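Local coordinates for protein myosin-4 (Saccharomyces cerevisiae, PDB 3MMI) that moves specific mRNAs, ASH1 mRNA among them, into the yeast bud as a type V myosin motor, represented here by its globular tail, at residues A[104-109]-A[205-210]; A[214-219]-A[254-259]; A[156-161]-A[220-225]. All blocks are in the same frame, centred on the assembly; numbering follows the deposited sequence.

Interaction 1 of 3, residues A[104-109]-A[205-210]; sequences WLSNLS and FQVVDS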
loop_
_atom_site.group_PDB
_atom_site.type_symbol
_atom_site.label_atom_id
_atom_site.label_comp_id
_atom_site.label_asym_id
_atom_site.label_seq_id
_atom_site.Cartn_x
_atom_site.Cartn_y
_atom_site.Cartn_z
ATOM N N TRP A 104 -0.130 14.450 6.156
ATOM C CA TRP A 104 1.240 14.258 6.660
ATOM C C TRP A 104 2.141 13.652 5.549
ATOM O O TRP A 104 3.282 14.101 5.322
ATOM C CB TRP A 104 1.246 13.430 7.977
ATOM C CG TRP A 104 0.633 14.292 9.163
ATOM C CD1 TRP A 104 -0.537 14.061 9.863
ATOM C CD2 TRP A 104 1.179 15.513 9.703
ATOM N NE1 TRP A 104 -0.720 15.039 10.815
ATOM C CE2 TRP A 104 0.308 15.946 10.734
ATOM C CE3 TRP A 104 2.319 16.273 9.421
ATOM C CZ2 TRP A 104 0.554 17.125 11.485
ATOM C CZ3 TRP A 104 2.577 17.419 10.165
ATOM C CH2 TRP A 104 1.690 17.839 11.183
ATOM N N LEU A 105 1.599 12.690 4.807
ATOM C CA LEU A 105 2.396 11.975 3.850
ATOM C C LEU A 105 2.667 12.861 2.683
ATOM O O LEU A 105 3.760 12.868 2.149
ATOM C CB LEU A 105 1.767 10.684 3.389
ATOM C CG LEU A 105 1.935 9.561 4.441
ATOM C CD1 LEU A 105 0.955 8.447 4.320
ATOM C CD2 LEU A 105 3.380 9.044 4.538
ATOM N N SER A 106 1.693 13.659 2.314
ATOM C CA SER A 106 1.941 14.622 1.281
ATOM C C SER A 106 3.048 15.611 1.617
ATOM O O SER A 106 3.836 15.938 0.745
ATOM C CB SER A 106 0.671 15.405 0.983
ATOM O OG SER A 106 0.989 16.199 -0.147
ATOM N N ASN A 107 3.134 16.031 2.903
ATOM C CA ASN A 107 4.205 16.921 3.397
ATOM C C ASN A 107 5.574 16.183 3.395
ATOM O O ASN A 107 6.539 16.692 2.884
ATOM C CB ASN A 107 3.828 17.513 4.786
ATOM C CG ASN A 107 2.975 18.838 4.660
ATOM O OD1 ASN A 107 3.534 19.921 4.466
ATOM N ND2 ASN A 107 1.639 18.719 4.756
ATOM N N LEU A 108 5.618 14.990 3.987
ATOM C CA LEU A 108 6.903 14.248 4.108
ATOM C C LEU A 108 7.429 13.849 2.749
ATOM O O LEU A 108 8.661 13.754 2.538
ATOM C CB LEU A 108 6.762 12.981 4.929
ATOM C CG LEU A 108 6.447 13.191 6.396
ATOM C CD1 LEU A 108 6.516 11.833 7.056
ATOM C CD2 LEU A 108 7.324 14.247 7.075
ATOM N N SER A 109 6.483 13.687 1.822
ATOM C CA SER A 109 6.806 13.151 0.528
ATOM C C SER A 109 7.680 14.090 -0.251
ATOM O O SER A 109 8.281 13.698 -1.244
ATOM C CB SER A 109 5.573 12.749 -0.311
ATOM O OG SER A 109 5.077 13.901 -1.006
ATOM N N PHE A 205 -4.962 17.864 -0.756
ATOM C CA PHE A 205 -3.708 17.987 -0.011
ATOM C C PHE A 205 -2.473 17.973 -0.908
ATOM O O PHE A 205 -1.373 17.738 -0.454
ATOM C CB PHE A 205 -3.653 16.981 1.149
ATOM C CG PHE A 205 -4.653 17.234 2.198
ATOM C CD1 PHE A 205 -4.931 18.535 2.628
ATOM C CD2 PHE A 205 -5.327 16.187 2.809
ATOM C CE1 PHE A 205 -5.887 18.751 3.631
ATOM C CE2 PHE A 205 -6.275 16.430 3.813
ATOM C CZ PHE A 205 -6.547 17.706 4.218
ATOM N N GLN A 206 -2.675 18.212 -2.188
ATOM C CA GLN A 206 -1.592 18.361 -3.150
ATOM C C GLN A 206 -0.550 17.185 -3.294
ATOM O O GLN A 206 0.653 17.431 -3.531
ATOM C CB GLN A 206 -0.853 19.704 -2.918
ATOM C CG GLN A 206 -1.674 20.993 -3.373
ATOM C CD GLN A 206 -0.970 22.321 -2.950
ATOM O OE1 GLN A 206 0.094 22.676 -3.481
ATOM N NE2 GLN A 206 -1.521 22.992 -1.946
ATOM N N VAL A 207 -0.993 15.916 -3.250
ATOM C CA VAL A 207 -0.003 14.898 -3.473
ATOM C C VAL A 207 0.461 14.893 -4.926
ATOM O O VAL A 207 -0.322 15.038 -5.819
ATOM C CB VAL A 207 -0.323 13.510 -2.807
ATOM C CG1 VAL A 207 -1.387 13.570 -1.747
ATOM C CG2 VAL A 207 -0.537 12.391 -3.816
ATOM N N VAL A 208 1.754 14.767 -5.164
ATOM C CA VAL A 208 2.259 14.802 -6.530
ATOM C C VAL A 208 1.639 13.657 -7.354
ATOM O O VAL A 208 1.313 12.598 -6.812
ATOM C CB VAL A 208 3.837 14.717 -6.622
ATOM C CG1 VAL A 208 4.404 15.772 -5.797
ATOM C CG2 VAL A 208 4.400 13.373 -6.106
ATOM N N ASP A 209 1.514 13.889 -8.652
ATOM C CA ASP A 209 0.912 12.952 -9.574
ATOM C C ASP A 209 1.446 11.519 -9.504
ATOM O O ASP A 209 0.666 10.583 -9.407
ATOM C CB ASP A 209 1.028 13.431 -11.015
ATOM C CG ASP A 209 -0.285 14.004 -11.520
ATOM O OD1 ASP A 209 -1.243 13.212 -11.846
ATOM O OD2 ASP A 209 -0.394 15.272 -11.542
ATOM N N SER A 210 2.752 11.349 -9.569
ATOM C CA SER A 210 3.329 10.062 -9.517
ATOM C C SER A 210 3.092 9.370 -8.181
ATOM O O SER A 210 3.047 8.160 -8.186
ATOM C CB SER A 210 4.823 10.171 -9.766
ATOM O OG SER A 210 5.367 11.007 -8.731
#
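Ser106, on helix 97-108, donates a hydrogen bond from its hydroxyl to the backbone carbonyl of Phe205, and this one bond carries the contact: Ser106 OG lies 2.8 Å from Phe205 O. The bond is moderately straight at the acceptor, with a C=O...donor angle of 154° and the hydroxyl tilted 23° from the carbonyl plane. The torsion explains the reach, since OG stands anti to the serine's own backbone N (chi1 -173°) and is thereby directed at the incoming turn. Packing is close here, where the two backbones come within 5.1 Å between Ser106 CA and Val207 CA. Val207 adds a single methyl, CG1, set 3.9 Å from Ser106 CB. One turn on, Ser109 OG folds back to Ser106 O at 3.0 Å, approaching from above the carbonyl plane, and Arg110 also donates to that oxygen. The Phe205 ring leaves Ser106 but packs on Leu99 and Ile102 of the same helix. The outer side is looser: the Gln206 side chain heads off from helix 97-108 and is exposed. Gln206 has positive phi and is the C-prime residue closing helix 185-204, with Val207 N bonded to Leu202 O and Gln206 N to Cys203 O. Val208 then takes the N-cap position before helix 209-234, so the serine grips a tight helix-to-helix link whose first helix ends in a Schellman motif.

Interaction 2 of 3, residues A[214-219]-A[254-259]; sequences KIFNDT and VSWFEP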
loop_
_atom_site.group_PDB
_atom_site.type_symbol
_atom_site.label_atom_id
_atom_site.label_comp_id
_atom_site.label_asym_id
_atom_site.label_seq_id
_atom_site.Cartn_x
_atom_site.Cartn_y
_atom_site.Cartn_z
ATOM N N LYS A 214 0.685 5.962 -7.640
ATOM C CA LYS A 214 1.210 4.851 -6.786
ATOM C C LYS A 214 0.182 4.451 -5.697
ATOM O O LYS A 214 -0.062 3.270 -5.456
ATOM C CB LYS A 214 2.617 5.190 -6.215
ATOM C CG LYS A 214 3.036 4.331 -5.154
ATOM C CD LYS A 214 4.517 4.419 -4.828
ATOM C CE LYS A 214 5.062 3.005 -4.565
ATOM N NZ LYS A 214 4.457 2.404 -3.447
ATOM N N ILE A 215 -0.366 5.453 -5.000
ATOM C CA ILE A 215 -1.374 5.204 -3.943
ATOM C C ILE A 215 -2.547 4.343 -4.498
ATOM O O ILE A 215 -3.039 3.414 -3.826
ATOM C CB ILE A 215 -1.864 6.485 -3.267
ATOM C CG1 ILE A 215 -0.756 7.096 -2.405
ATOM C CG2 ILE A 215 -3.076 6.111 -2.321
ATOM C CD1 ILE A 215 -0.848 8.433 -2.025
ATOM N N PHE A 216 -2.965 4.622 -5.717
ATOM C CA PHE A 216 -4.069 3.883 -6.264
ATOM C C PHE A 216 -3.665 2.422 -6.626
ATOM O O PHE A 216 -4.462 1.520 -6.478
ATOM C CB PHE A 216 -4.659 4.561 -7.530
ATOM C CG PHE A 216 -5.570 5.798 -7.242
ATOM C CD1 PHE A 216 -6.170 6.025 -5.979
ATOM C CD2 PHE A 216 -5.830 6.707 -8.255
ATOM C CE1 PHE A 216 -7.018 7.150 -5.747
ATOM C CE2 PHE A 216 -6.663 7.847 -8.019
ATOM C CZ PHE A 216 -7.249 8.043 -6.756
ATOM N N ASN A 217 -2.458 2.235 -7.213
ATOM C CA ASN A 217 -1.870 0.891 -7.369
ATOM C C ASN A 217 -1.755 0.146 -6.024
ATOM O O ASN A 217 -2.133 -1.008 -5.966
ATOM C CB ASN A 217 -0.480 0.914 -8.086
ATOM C CG ASN A 217 -0.592 1.291 -9.586
ATOM O OD1 ASN A 217 0.023 2.258 -10.059
ATOM N ND2 ASN A 217 -1.433 0.586 -10.305
ATOM N N ASP A 218 -1.245 0.803 -4.974
ATOM C CA ASP A 218 -1.093 0.081 -3.736
ATOM C C ASP A 218 -2.432 -0.286 -3.104
ATOM O O ASP A 218 -2.560 -1.236 -2.336
ATOM C CB ASP A 218 -0.194 0.844 -2.758
ATOM C CG ASP A 218 1.259 0.911 -3.225
ATOM O OD1 ASP A 218 1.615 0.135 -4.149
ATOM O OD2 ASP A 218 2.021 1.760 -2.714
ATOM N N THR A 219 -3.400 0.586 -3.340
ATOM C CA THR A 219 -4.755 0.389 -2.871
ATOM C C THR A 219 -5.319 -0.898 -3.451
ATOM O O THR A 219 -5.888 -1.724 -2.735
ATOM C CB THR A 219 -5.651 1.615 -3.218
ATOM O OG1 THR A 219 -5.248 2.713 -2.380
ATOM C CG2 THR A 219 -7.145 1.325 -2.880
ATOM N N VAL A 254 -12.625 -2.767 -10.973
ATOM C CA VAL A 254 -11.459 -2.261 -11.699
ATOM C C VAL A 254 -11.799 -1.107 -12.754
ATOM O O VAL A 254 -10.962 -0.310 -13.075
ATOM C CB VAL A 254 -10.756 -3.431 -12.412
ATOM C CG1 VAL A 254 -10.276 -3.090 -13.753
ATOM C CG2 VAL A 254 -9.654 -3.919 -11.554
ATOM N N SER A 255 -13.039 -1.151 -13.262
ATOM C CA SER A 255 -13.589 -0.135 -14.145
ATOM C C SER A 255 -13.392 1.322 -13.619
ATOM O O SER A 255 -13.021 2.158 -14.398
ATOM C CB SER A 255 -15.060 -0.415 -14.487
ATOM O OG SER A 255 -15.889 -0.145 -13.375
ATOM N N TRP A 256 -13.510 1.576 -12.300
ATOM C CA TRP A 256 -13.217 2.889 -11.734
ATOM C C TRP A 256 -11.743 3.325 -11.985
ATOM O O TRP A 256 -11.446 4.494 -12.267
ATOM C CB TRP A 256 -13.515 2.923 -10.227
ATOM C CG TRP A 256 -13.445 4.310 -9.703
ATOM C CD1 TRP A 256 -14.534 5.212 -9.540
ATOM C CD2 TRP A 256 -12.289 5.013 -9.226
ATOM N NE1 TRP A 256 -14.062 6.420 -9.024
ATOM C CE2 TRP A 256 -12.711 6.335 -8.838
ATOM C CE3 TRP A 256 -10.943 4.683 -9.105
ATOM C CZ2 TRP A 256 -11.837 7.279 -8.326
ATOM C CZ3 TRP A 256 -10.051 5.656 -8.613
ATOM C CH2 TRP A 256 -10.518 6.924 -8.202
ATOM N N PHE A 257 -10.809 2.391 -11.801
ATOM C CA PHE A 257 -9.376 2.737 -11.839
ATOM C C PHE A 257 -8.945 2.931 -13.260
ATOM O O PHE A 257 -7.836 3.402 -13.550
ATOM C CB PHE A 257 -8.507 1.645 -11.208
ATOM C CG PHE A 257 -8.658 1.556 -9.767
ATOM C CD1 PHE A 257 -9.671 0.838 -9.235
ATOM C CD2 PHE A 257 -7.842 2.276 -8.938
ATOM C CE1 PHE A 257 -9.882 0.799 -7.896
ATOM C CE2 PHE A 257 -8.004 2.232 -7.589
ATOM C CZ PHE A 257 -9.042 1.504 -7.051
ATOM N N GLU A 258 -9.792 2.533 -14.183
ATOM C CA GLU A 258 -9.189 2.349 -15.494
ATOM C C GLU A 258 -8.821 3.606 -16.286
ATOM O O GLU A 258 -7.739 3.653 -16.845
ATOM C CB GLU A 258 -9.931 1.318 -16.330
ATOM C CG GLU A 258 -9.067 0.121 -16.571
ATOM C CD GLU A 258 -9.816 -1.103 -17.117
ATOM O OE1 GLU A 258 -11.067 -1.100 -17.378
ATOM O OE2 GLU A 258 -9.114 -2.129 -17.264
ATOM N N PRO A 259 -9.705 4.628 -16.310
ATOM C CA PRO A 259 -9.259 5.900 -16.897
ATOM C C PRO A 259 -8.190 6.660 -16.050
ATOM O O PRO A 259 -8.059 7.883 -16.220
ATOM C CB PRO A 259 -10.566 6.716 -16.943
ATOM C CG PRO A 259 -11.393 6.155 -15.815
ATOM C CD PRO A 259 -11.108 4.668 -15.869
#
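Trp256 is the first residue of 254-259 to touch the other helix, and it meets Phe216 edge to face. The far corner of its six-membered ring does the touching: Trp256 CH2 is 3.7 Å from Phe216 CZ, and Trp256 CZ3 stands over the phenylalanine face, offset toward the rim. Ring planes at 87° with centroids 5.3 Å apart define a T-shaped pair. The indole gets there because CG lies anti to the backbone N (chi1 -170°), which carries the ring across to helix 209-234. The contact joins helices 209-234 and 240-257, consecutive in the all-helical globular tail, and the two segments lie in its DIL domain region. Leu202 and Asp199 of helix 185-204 also touch Phe216, and Leu195 of that helix touches Trp256, so a third helix borders the aromatic pair. Phe257 follows, with CG beside its backbone N instead (chi1 -70°). Its leading atom CE2 lies 3.8 Å from Phe216 O and 4.1 Å from Phe216 CB, an oblique approach to the base of the side chain. Trp256 CE3 sits 3.8 Å above the plane of the Phe257 ring, over its centre, while Val264 packs against Phe257.

Interaction 3 of 3, residues A[156-161]-A[220-225]; sequences WLVKFM and LKYLNV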
loop_
_atom_site.group_PDB
_atom_site.type_symbol
_atom_site.label_atom_id
_atom_site.label_comp_id
_atom_site.label_asym_id
_atom_site.label_seq_id
_atom_site.Cartn_x
_atom_site.Cartn_y
_atom_site.Cartn_z
ATOM N N TRP A 156 0.636 3.215 7.375
ATOM C CA TRP A 156 -0.607 4.009 7.289
ATOM C C TRP A 156 -1.614 3.369 6.253
ATOM O O TRP A 156 -2.809 3.169 6.529
ATOM C CB TRP A 156 -0.358 5.507 7.027
ATOM C CG TRP A 156 -1.614 6.223 6.517
ATOM C CD1 TRP A 156 -2.602 6.800 7.268
ATOM C CD2 TRP A 156 -2.025 6.370 5.142
ATOM N NE1 TRP A 156 -3.602 7.338 6.439
ATOM C CE2 TRP A 156 -3.275 7.072 5.138
ATOM C CE3 TRP A 156 -1.452 6.010 3.922
ATOM C CZ2 TRP A 156 -3.953 7.423 3.934
ATOM C CZ3 TRP A 156 -2.131 6.336 2.722
ATOM C CH2 TRP A 156 -3.373 7.022 2.744
ATOM N N LEU A 157 -1.110 3.028 5.089
ATOM C CA LEU A 157 -1.947 2.513 4.032
ATOM C C LEU A 157 -2.675 1.246 4.434
ATOM O O LEU A 157 -3.875 1.087 4.154
ATOM C CB LEU A 157 -1.190 2.289 2.714
ATOM C CG LEU A 157 -2.049 1.950 1.462
ATOM C CD1 LEU A 157 -3.163 2.931 1.188
ATOM C CD2 LEU A 157 -1.301 1.767 0.241
ATOM N N VAL A 158 -1.987 0.333 5.108
ATOM C CA VAL A 158 -2.694 -0.907 5.487
ATOM C C VAL A 158 -3.705 -0.552 6.521
ATOM O O VAL A 158 -4.830 -1.045 6.494
ATOM C CB VAL A 158 -1.753 -2.099 5.970
ATOM C CG1 VAL A 158 -0.603 -2.280 4.984
ATOM C CG2 VAL A 158 -1.214 -1.774 7.390
ATOM N N LYS A 159 -3.331 0.278 7.481
ATOM C CA LYS A 159 -4.331 0.654 8.520
ATOM C C LYS A 159 -5.503 1.385 7.863
ATOM O O LYS A 159 -6.719 1.101 8.093
ATOM C CB LYS A 159 -3.717 1.540 9.572
ATOM C CG LYS A 159 -4.714 1.978 10.617
ATOM C CD LYS A 159 -3.990 2.810 11.720
ATOM C CE LYS A 159 -4.987 3.768 12.499
ATOM N NZ LYS A 159 -4.469 5.208 12.731
ATOM N N PHE A 160 -5.151 2.320 6.985
ATOM C CA PHE A 160 -6.212 3.002 6.242
ATOM C C PHE A 160 -7.077 2.013 5.477
ATOM O O PHE A 160 -8.314 1.991 5.649
ATOM C CB PHE A 160 -5.657 4.031 5.294
ATOM C CG PHE A 160 -6.663 4.615 4.429
ATOM C CD1 PHE A 160 -7.805 5.187 4.965
ATOM C CD2 PHE A 160 -6.521 4.592 3.063
ATOM C CE1 PHE A 160 -8.804 5.752 4.163
ATOM C CE2 PHE A 160 -7.542 5.168 2.215
ATOM C CZ PHE A 160 -8.670 5.739 2.796
ATOM N N MET A 161 -6.461 1.159 4.667
ATOM C CA MET A 161 -7.246 0.161 3.894
ATOM C C MET A 161 -8.007 -0.925 4.640
ATOM O O MET A 161 -9.058 -1.403 4.145
ATOM C CB MET A 161 -6.345 -0.511 2.813
ATOM C CG MET A 161 -6.149 0.405 1.591
ATOM S SD MET A 161 -7.760 0.977 0.984
ATOM C CE MET A 161 -7.387 2.469 0.244
ATOM N N LEU A 220 -5.151 -1.062 -4.734
ATOM C CA LEU A 220 -5.397 -2.340 -5.351
ATOM C C LEU A 220 -4.493 -3.512 -4.880
ATOM O O LEU A 220 -4.953 -4.641 -4.846
ATOM C CB LEU A 220 -5.250 -2.175 -6.826
ATOM C CG LEU A 220 -6.278 -1.303 -7.601
ATOM C CD1 LEU A 220 -5.970 -1.320 -9.086
ATOM C CD2 LEU A 220 -7.765 -1.676 -7.354
ATOM N N LYS A 221 -3.208 -3.254 -4.591
ATOM C CA LYS A 221 -2.340 -4.330 -4.101
ATOM C C LYS A 221 -2.915 -4.744 -2.794
ATOM O O LYS A 221 -2.977 -5.946 -2.497
ATOM C CB LYS A 221 -0.875 -3.937 -3.976
ATOM C CG LYS A 221 -0.130 -3.825 -5.318
ATOM C CD LYS A 221 1.362 -3.468 -5.092
ATOM N N TYR A 222 -3.407 -3.788 -2.002
ATOM C CA TYR A 222 -3.987 -4.203 -0.771
ATOM C C TYR A 222 -5.239 -5.068 -0.959
ATOM O O TYR A 222 -5.490 -5.976 -0.178
ATOM C CB TYR A 222 -4.334 -3.005 0.095
ATOM C CG TYR A 222 -4.931 -3.429 1.408
ATOM C CD1 TYR A 222 -4.138 -3.564 2.531
ATOM C CD2 TYR A 222 -6.293 -3.704 1.519
ATOM C CE1 TYR A 222 -4.689 -3.924 3.761
ATOM C CE2 TYR A 222 -6.877 -4.118 2.716
ATOM C CZ TYR A 222 -6.068 -4.215 3.849
ATOM O OH TYR A 222 -6.581 -4.591 5.061
ATOM N N LEU A 223 -6.077 -4.741 -1.937
ATOM C CA LEU A 223 -7.361 -5.470 -2.074
ATOM C C LEU A 223 -7.106 -6.859 -2.673
ATOM O O LEU A 223 -7.798 -7.793 -2.347
ATOM C CB LEU A 223 -8.448 -4.676 -2.886
ATOM C CG LEU A 223 -8.965 -3.355 -2.212
ATOM C CD1 LEU A 223 -9.624 -2.412 -3.275
ATOM C CD2 LEU A 223 -9.983 -3.565 -1.118
ATOM N N ASN A 224 -6.100 -6.988 -3.505
ATOM C CA ASN A 224 -5.544 -8.334 -3.909
ATOM C C ASN A 224 -5.342 -9.300 -2.685
ATOM O O ASN A 224 -5.966 -10.376 -2.651
ATOM C CB ASN A 224 -4.208 -8.099 -4.664
ATOM C CG ASN A 224 -3.572 -9.376 -5.160
ATOM O OD1 ASN A 224 -4.217 -10.140 -5.930
ATOM N ND2 ASN A 224 -2.400 -9.678 -4.677
ATOM N N VAL A 225 -4.631 -8.825 -1.639
ATOM C CA VAL A 225 -4.314 -9.570 -0.371
ATOM C C VAL A 225 -5.581 -9.946 0.336
ATOM O O VAL A 225 -5.895 -11.090 0.559
ATOM C CB VAL A 225 -3.407 -8.652 0.520
ATOM C CG1 VAL A 225 -3.287 -9.274 1.933
ATOM C CG2 VAL A 225 -2.078 -8.512 -0.184
#
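This is an apolar helix-helix contact with a CH-pi interaction at its core, joining helix 132-168 to helix 209-234, with the centre of the contact about 5 Å from that of the chain. Tyr222 supplies the flat surface. Met161 CB stands 3.4 Å from the centroid of the Tyr222 ring and only 11° off the ring normal, which places the methylene squarely over one face. From that position CB reaches ring carbons on both sides of the centre, the shortest separation being 3.4 Å from Met161 CB to Tyr222 CD2. A chi1 of -179° swings the Tyr222 ring away from its own backbone N and over to helix 132-168, where the tyrosine and methionine side chains run antiparallel alongside each other. The methionine chain bends at chi2 (-52°), and its thioether turns off the ring; Met161 also packs on Thr219. Both segments belong to the dilute region of the myosin V globular tail, which is built from helices without any strand, and the backbones here keep 7.2 Å between Met161 CA and Tyr222 CA. Val158, one turn earlier on helix 132-168, bounds the ring at CE1: Val158 CB is 4.1 Å from Tyr222 CE1, and Val158 O approaches the ring obliquely. An alanine at Tyr222 would remove the ring and is likely to leave Met161 CB and Val158 without their partner, opening a gap between the helices. Lys162 and Ser165 of helix 132-168 also touch the tyrosine, extending its contact along that helix beyond Met161.

How the interactions relate
Interaction 1 uses the turn leading into helix 209-234, while interactions 2 and 3 use the helix itself, through 214-219 and 220-225. Interaction 1 closes before interaction 2 opens, whereas interaction 3 crosses both in sequence: 156-161 lies between 104-109 and 205-210, and 220-225 lies between 214-219 and 254-259. The centres of interactions 2 and 3 are about 12 Å apart and their residues touch, Thr219 CG2 meeting Met161 CE at 3.3 Å and Phe257 CE1 meeting Leu220 CD2 at 3.3 Å. Interactions 1 and 3, with centres about 18 Å apart, meet through Leu105 CD1 and Trp156 CE3 at 3.4 Å. Interactions 1 and 2, about 17 Å apart between centres, are joined by the chain running from 205-210 to 214-219.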